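PDB 2A6Z: Emp47p (form2), which serves as a calcium-independent cargo receptor with a lectin-like domain, involved in the secretion of glycoproteins and required for Emp46p to leave the endoplasmic reticulum. Local coordinates for residues Y11-L16 / F211-M216; W67-V72 / C146-Q151. One frame throughout, in Å; residues are numbered along the deposited sequence.

Both contacts belong to the beta-sandwich of a legume-like lectin domain, their centres about 14 Å apart. Along the chain the order is 11-16, 67-72, 146-151, 211-216, so contact 2 is made entirely by residues lying between the two halves of contact 1. They meet in one sheet, where strands 63-72 and 210-220 are antiparallel neighbours; R70 of contact 2 forms a salt bridge with E212 of contact 1. Contact 1 lays the N-terminal segment against strand 210-220, near the C-terminus. Contact 2 packs strand 63-72 against the connection leaving 144-147, an edge strand of the facing sheet, and so spans the two layers.

Contact 1: Y11-L16 / F211-M216; sequences YSLPDL and FEIFKM
K215 packs its CB, CG and CD against the backbone of L13 and D15, where the N-terminal segment makes a single antiparallel bridge to strand 210-220 of the lectin beta-sandwich. L13 and M216 are the hydrogen-bonded pair: L13 N donates to M216 O (2.7 Å), and M216 N returns the bond to L13 O, reaching it in the carbonyl plane on a lone pair. On the strand's other flank, F214 and K215 both face T68 of strand 63-72, a classic beta bulge.

Followed outward, K215 CB lies 4.0 Å from D15 CA. CG, anti to the backbone N (chi1 -176°), sits 3.6 Å from L13 O, and CD packs 4.0 Å from D15 CB. A turn at chi3 (68°) swings CE out of the extended line. NZ does not meet D15 directly; it donates to water 1 (3.0 Å), which donates to D15 OD1. The other carboxylate oxygen, OD2, accepts from I17 N.

The side chains of L13 and I213 cross at about a right angle, L13 CD2 3.8 Å from I213 CG2. Beyond the bridge, L16 N donates to F214 O, almost in line with its C=O, while L16 CD1 rests 3.4 Å from I213 O.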
loop_
_atom_site.group_PDB
_atom_site.type_symbol
_atom_site.label_atom_id
_atom_site.label_comp_id
_atom_site.label_asym_id
_atom_site.label_seq_id
_atom_site.Cartn_x
_atom_site.Cartn_y
_atom_site.Cartn_z
ATOM N N TYR A 11 3.681 -4.584 14.153
ATOM C CA TYR A 11 3.547 -4.351 12.703
ATOM C C TYR A 11 2.512 -3.303 12.389
ATOM O O TYR A 11 2.054 -3.211 11.251
ATOM C CB TYR A 11 3.284 -5.693 11.997
ATOM C CG TYR A 11 4.457 -6.622 12.138
ATOM C CD1 TYR A 11 5.634 -6.442 11.467
ATOM C CD2 TYR A 11 4.436 -7.664 13.055
ATOM C CE1 TYR A 11 6.714 -7.247 11.596
ATOM C CE2 TYR A 11 5.535 -8.516 13.205
ATOM C CZ TYR A 11 6.667 -8.317 12.472
ATOM O OH TYR A 11 7.780 -9.127 12.630
ATOM N N SER A 12 2.101 -2.504 13.371
ATOM C CA SER A 12 1.103 -1.483 13.232
ATOM C C SER A 12 1.702 -0.084 13.329
ATOM O O SER A 12 2.780 0.125 13.863
ATOM C CB SER A 12 -0.057 -1.632 14.235
ATOM O OG SER A 12 -0.710 -2.872 14.052
ATOM N N LEU A 13 0.946 0.862 12.791
ATOM C CA LEU A 13 1.216 2.296 12.802
ATOM C C LEU A 13 0.022 2.937 13.496
ATOM O O LEU A 13 -1.025 3.236 12.846
ATOM C CB LEU A 13 1.354 2.831 11.377
ATOM C CG LEU A 13 1.672 4.305 11.268
ATOM C CD1 LEU A 13 3.089 4.604 11.668
ATOM C CD2 LEU A 13 1.369 4.730 9.810
ATOM N N PRO A 14 0.041 3.122 14.803
ATOM C CA PRO A 14 -1.099 3.698 15.515
ATOM C C PRO A 14 -1.456 5.066 14.919
ATOM O O PRO A 14 -0.592 5.784 14.422
ATOM C CB PRO A 14 -0.551 3.868 16.931
ATOM C CG PRO A 14 0.515 2.819 17.086
ATOM C CD PRO A 14 1.194 2.808 15.706
ATOM N N ASP A 15 -2.769 5.339 15.032
ATOM C CA ASP A 15 -3.343 6.577 14.511
ATOM C C ASP A 15 -2.446 7.750 14.810
ATOM O O ASP A 15 -2.069 7.993 15.978
ATOM C CB ASP A 15 -4.700 6.792 15.137
ATOM C CG ASP A 15 -5.484 7.918 14.521
ATOM O OD1 ASP A 15 -6.681 7.930 14.830
ATOM O OD2 ASP A 15 -4.959 8.824 13.873
ATOM N N LEU A 16 -2.008 8.471 13.772
ATOM C CA LEU A 16 -1.002 9.527 13.874
ATOM C C LEU A 16 -1.581 10.847 14.358
ATOM O O LEU A 16 -0.811 11.834 14.448
ATOM C CB LEU A 16 -0.298 9.692 12.504
ATOM C CG LEU A 16 0.514 8.476 12.030
ATOM C CD1 LEU A 16 0.771 8.672 10.565
ATOM C CD2 LEU A 16 1.777 8.386 12.876
ATOM N N PHE A 211 -0.514 12.405 -1.245
ATOM C CA PHE A 211 -0.887 11.079 -0.724
ATOM C C PHE A 211 -0.443 11.015 0.734
ATOM O O PHE A 211 0.728 11.300 1.021
ATOM C CB PHE A 211 -0.204 9.981 -1.546
ATOM C CG PHE A 211 -0.771 9.831 -2.932
ATOM C CD1 PHE A 211 -2.004 9.212 -3.112
ATOM C CD2 PHE A 211 -0.079 10.329 -4.021
ATOM C CE1 PHE A 211 -2.529 9.040 -4.392
ATOM C CE2 PHE A 211 -0.603 10.109 -5.302
ATOM C CZ PHE A 211 -1.818 9.486 -5.479
ATOM N N GLU A 212 -1.365 10.673 1.618
ATOM C CA GLU A 212 -1.174 10.839 3.067
ATOM C C GLU A 212 -1.660 9.593 3.811
ATOM O O GLU A 212 -2.701 9.018 3.437
ATOM C CB GLU A 212 -1.936 12.040 3.568
ATOM C CG GLU A 212 -1.590 13.292 2.760
ATOM C CD GLU A 212 -2.149 14.577 3.244
ATOM O OE1 GLU A 212 -3.029 14.542 4.166
ATOM O OE2 GLU A 212 -1.695 15.623 2.710
ATOM N N ILE A 213 -0.913 9.209 4.835
ATOM C CA ILE A 213 -1.198 8.042 5.681
ATOM C C ILE A 213 -1.636 8.483 7.055
ATOM O O ILE A 213 -0.959 9.298 7.719
ATOM C CB ILE A 213 0.008 7.122 5.777
ATOM C CG1 ILE A 213 0.610 6.775 4.422
ATOM C CG2 ILE A 213 -0.304 5.901 6.635
ATOM C CD1 ILE A 213 -0.380 5.972 3.546
ATOM N N PHE A 214 -2.796 8.022 7.524
ATOM C CA PHE A 214 -3.267 8.321 8.879
ATOM C C PHE A 214 -2.935 7.204 9.884
ATOM O O PHE A 214 -2.756 7.489 11.082
ATOM C CB PHE A 214 -4.767 8.514 8.856
ATOM C CG PHE A 214 -5.329 9.787 8.325
ATOM C CD1 PHE A 214 -6.649 10.160 8.625
ATOM C CD2 PHE A 214 -4.586 10.676 7.549
ATOM C CE1 PHE A 214 -7.217 11.336 8.184
ATOM C CE2 PHE A 214 -5.154 11.874 7.111
ATOM C CZ PHE A 214 -6.427 12.216 7.436
ATOM N N LYS A 215 -2.981 5.939 9.454
ATOM C CA LYS A 215 -2.987 4.806 10.390
ATOM C C LYS A 215 -2.747 3.559 9.592
ATOM O O LYS A 215 -3.193 3.479 8.403
ATOM C CB LYS A 215 -4.372 4.732 11.063
ATOM C CG LYS A 215 -4.554 3.672 12.137
ATOM C CD LYS A 215 -5.867 3.791 12.843
ATOM C CE LYS A 215 -7.092 3.479 12.037
ATOM N NZ LYS A 215 -8.256 3.370 12.955
ATOM N N MET A 216 -2.157 2.552 10.211
ATOM C CA MET A 216 -2.130 1.214 9.633
ATOM C C MET A 216 -2.247 0.247 10.803
ATOM O O MET A 216 -1.583 0.409 11.814
ATOM C CB MET A 216 -0.836 0.978 8.828
ATOM C CG MET A 216 -0.692 -0.378 8.124
ATOM S SD MET A 216 0.168 -1.430 9.333
ATOM C CE MET A 216 0.175 -2.995 8.447
HETATM O O HOH W 1 -8.243 5.762 14.759
#

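Contact 2: W67-V72 / C146-Q151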
loop_
_atom_site.group_PDB
_atom_site.type_symbol
_atom_site.label_atom_id
_atom_site.label_comp_id
_atom_site.label_asym_id
_atom_site.label_seq_id
_atom_site.Cartn_x
_atom_site.Cartn_y
_atom_site.Cartn_z
ATOM N N TRP A 67 -4.996 -0.272 5.925
ATOM C CA TRP A 67 -4.350 1.048 5.668
ATOM C C TRP A 67 -5.412 2.104 5.594
ATOM O O TRP A 67 -6.377 1.973 4.830
ATOM C CB TRP A 67 -3.609 0.972 4.331
ATOM C CG TRP A 67 -2.348 0.216 4.294
ATOM C CD1 TRP A 67 -2.132 -1.044 3.844
ATOM C CD2 TRP A 67 -1.040 0.698 4.724
ATOM N NE1 TRP A 67 -0.795 -1.389 3.969
ATOM C CE2 TRP A 67 -0.121 -0.327 4.487
ATOM C CE3 TRP A 67 -0.622 1.938 5.259
ATOM C CZ2 TRP A 67 1.254 -0.181 4.782
ATOM C CZ3 TRP A 67 0.750 2.041 5.545
ATOM C CH2 TRP A 67 1.631 1.001 5.311
ATOM N N THR A 68 -5.193 3.202 6.322
ATOM C CA THR A 68 -6.089 4.348 6.277
ATOM C C THR A 68 -5.295 5.513 5.607
ATOM O O THR A 68 -4.279 5.950 6.158
ATOM C CB THR A 68 -6.533 4.745 7.694
ATOM O OG1 THR A 68 -7.185 3.650 8.319
ATOM C CG2 THR A 68 -7.520 5.895 7.630
ATOM N N PHE A 69 -5.782 5.946 4.448
ATOM C CA PHE A 69 -4.998 6.898 3.626
ATOM C C PHE A 69 -5.937 7.863 2.948
ATOM O O PHE A 69 -7.143 7.618 2.830
ATOM C CB PHE A 69 -4.099 6.194 2.615
ATOM C CG PHE A 69 -4.853 5.830 1.335
ATOM C CD1 PHE A 69 -4.689 6.599 0.178
ATOM C CD2 PHE A 69 -5.745 4.757 1.293
ATOM C CE1 PHE A 69 -5.398 6.327 -0.965
ATOM C CE2 PHE A 69 -6.441 4.482 0.141
ATOM C CZ PHE A 69 -6.277 5.248 -1.002
ATOM N N ARG A 70 -5.379 8.934 2.404
ATOM C CA ARG A 70 -6.175 9.814 1.564
ATOM C C ARG A 70 -5.253 10.442 0.507
ATOM O O ARG A 70 -4.039 10.397 0.593
ATOM C CB ARG A 70 -6.910 10.915 2.351
ATOM C CG ARG A 70 -5.954 11.954 2.978
ATOM C CD ARG A 70 -6.784 12.956 3.769
ATOM N NE ARG A 70 -5.842 14.001 4.250
ATOM C CZ ARG A 70 -6.229 15.036 4.939
ATOM N NH1 ARG A 70 -7.495 15.196 5.258
ATOM N NH2 ARG A 70 -5.310 15.929 5.308
ATOM N N SER A 71 -5.949 11.014 -0.490
ATOM C CA SER A 71 -5.312 11.891 -1.477
ATOM C C SER A 71 -6.055 13.212 -1.458
ATOM O O SER A 71 -7.290 13.249 -1.624
ATOM C CB SER A 71 -5.425 11.280 -2.895
ATOM O OG SER A 71 -5.007 12.298 -3.799
ATOM N N VAL A 72 -5.274 14.294 -1.269
ATOM C CA VAL A 72 -5.866 15.637 -1.271
ATOM C C VAL A 72 -5.044 16.540 -2.202
ATOM O O VAL A 72 -3.873 16.293 -2.472
ATOM C CB VAL A 72 -5.961 16.269 0.151
ATOM C CG1 VAL A 72 -6.992 15.490 0.969
ATOM C CG2 VAL A 72 -4.609 16.273 0.833
ATOM N N CYS A 146 -10.733 -3.270 -8.776
ATOM C CA CYS A 146 -12.045 -2.662 -8.676
ATOM C C CYS A 146 -11.916 -1.188 -8.990
ATOM O O CYS A 146 -10.843 -0.585 -8.852
ATOM C CB CYS A 146 -12.694 -2.886 -7.301
ATOM S SG CYS A 146 -11.844 -2.063 -5.933
ATOM N N LEU A 147 -13.051 -0.580 -9.366
ATOM C CA LEU A 147 -13.110 0.882 -9.397
ATOM C C LEU A 147 -13.014 1.400 -7.978
ATOM O O LEU A 147 -13.594 0.829 -7.045
ATOM C CB LEU A 147 -14.430 1.336 -10.044
ATOM C CG LEU A 147 -14.666 0.795 -11.459
ATOM C CD1 LEU A 147 -16.011 1.321 -11.971
ATOM C CD2 LEU A 147 -13.540 1.165 -12.408
ATOM N N MET A 148 -12.274 2.501 -7.811
ATOM C CA MET A 148 -12.125 3.119 -6.507
ATOM C C MET A 148 -11.814 4.598 -6.686
ATOM O O MET A 148 -10.722 4.967 -7.109
ATOM C CB MET A 148 -10.988 2.462 -5.709
ATOM C CG MET A 148 -11.018 3.086 -4.312
ATOM S SD MET A 148 -9.456 2.673 -3.423
ATOM C CE MET A 148 -9.647 3.741 -2.006
ATOM N N GLY A 149 -12.790 5.455 -6.338
ATOM C CA GLY A 149 -12.491 6.890 -6.371
ATOM C C GLY A 149 -11.667 7.256 -5.104
ATOM O O GLY A 149 -11.938 6.800 -3.990
ATOM N N TYR A 150 -10.647 8.058 -5.288
ATOM C CA TYR A 150 -9.749 8.425 -4.178
ATOM C C TYR A 150 -9.323 9.880 -4.200
ATOM O O TYR A 150 -8.854 10.389 -3.183
ATOM C CB TYR A 150 -8.508 7.483 -4.083
ATOM C CG TYR A 150 -7.670 7.645 -5.319
ATOM C CD1 TYR A 150 -6.575 8.541 -5.343
ATOM C CD2 TYR A 150 -7.945 6.926 -6.502
ATOM C CE1 TYR A 150 -5.805 8.723 -6.454
ATOM C CE2 TYR A 150 -7.153 7.146 -7.626
ATOM C CZ TYR A 150 -6.080 8.019 -7.621
ATOM O OH TYR A 150 -5.384 8.188 -8.767
ATOM N N GLN A 151 -9.348 10.577 -5.341
ATOM C CA GLN A 151 -8.724 11.900 -5.367
ATOM C C GLN A 151 -9.594 12.919 -4.695
ATOM O O GLN A 151 -10.823 12.822 -4.705
ATOM C CB GLN A 151 -8.511 12.444 -6.820
ATOM C CG GLN A 151 -7.372 11.704 -7.518
ATOM C CD GLN A 151 -7.028 12.440 -8.788
ATOM O OE1 GLN A 151 -7.903 12.841 -9.533
ATOM N NE2 GLN A 151 -5.745 12.620 -9.046
HETATM O O HOH W 2 -8.838 10.713 -0.496
#
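S71 turns its CB onto the rim of the Y150 ring, in the ring plane and 3.8 Å from Y150 CD1. This is a join between the two layers of the lectin beta-sandwich: strand 63-72 belongs to one sheet, while 146-151 leaves 144-147, an edge strand of the other, and crosses over toward strand 153-164. The same S71 CB also lies 3.6 Å from Y150 O, so one methylene meets both ring edge and carbonyl. M148 O is another atom at the edge of the Y150 ring, in plane.

No direct hydrogen bond spans the two segments. Water 2 stands in for one: it accepts from S71 N at 2.9 Å and is placed to donate to Y150 O at 2.7 Å. The serine hydroxyl is engaged beyond the contact, with E209 OE2, and Q151 OE1 accepts from G76 N, which ties the far end of the crossing to a neighbouring loop.

Two residues earlier on the strand, F69 points its ring toward M148, and the two side chains meet tip to tip. F69 also stacks edge-to-face with F84, in the facing sheet. M148 was modelled in two conformers, so its part is less certain. Further back, the C146-C180 disulfide fastens edge strand 144-147 to edge strand 178-183 of the opposite sheet. In the conformer given, extended beyond CG, M148 CE sits near the plane of the F69 ring, at its edge, 3.8 Å from F69 CZ.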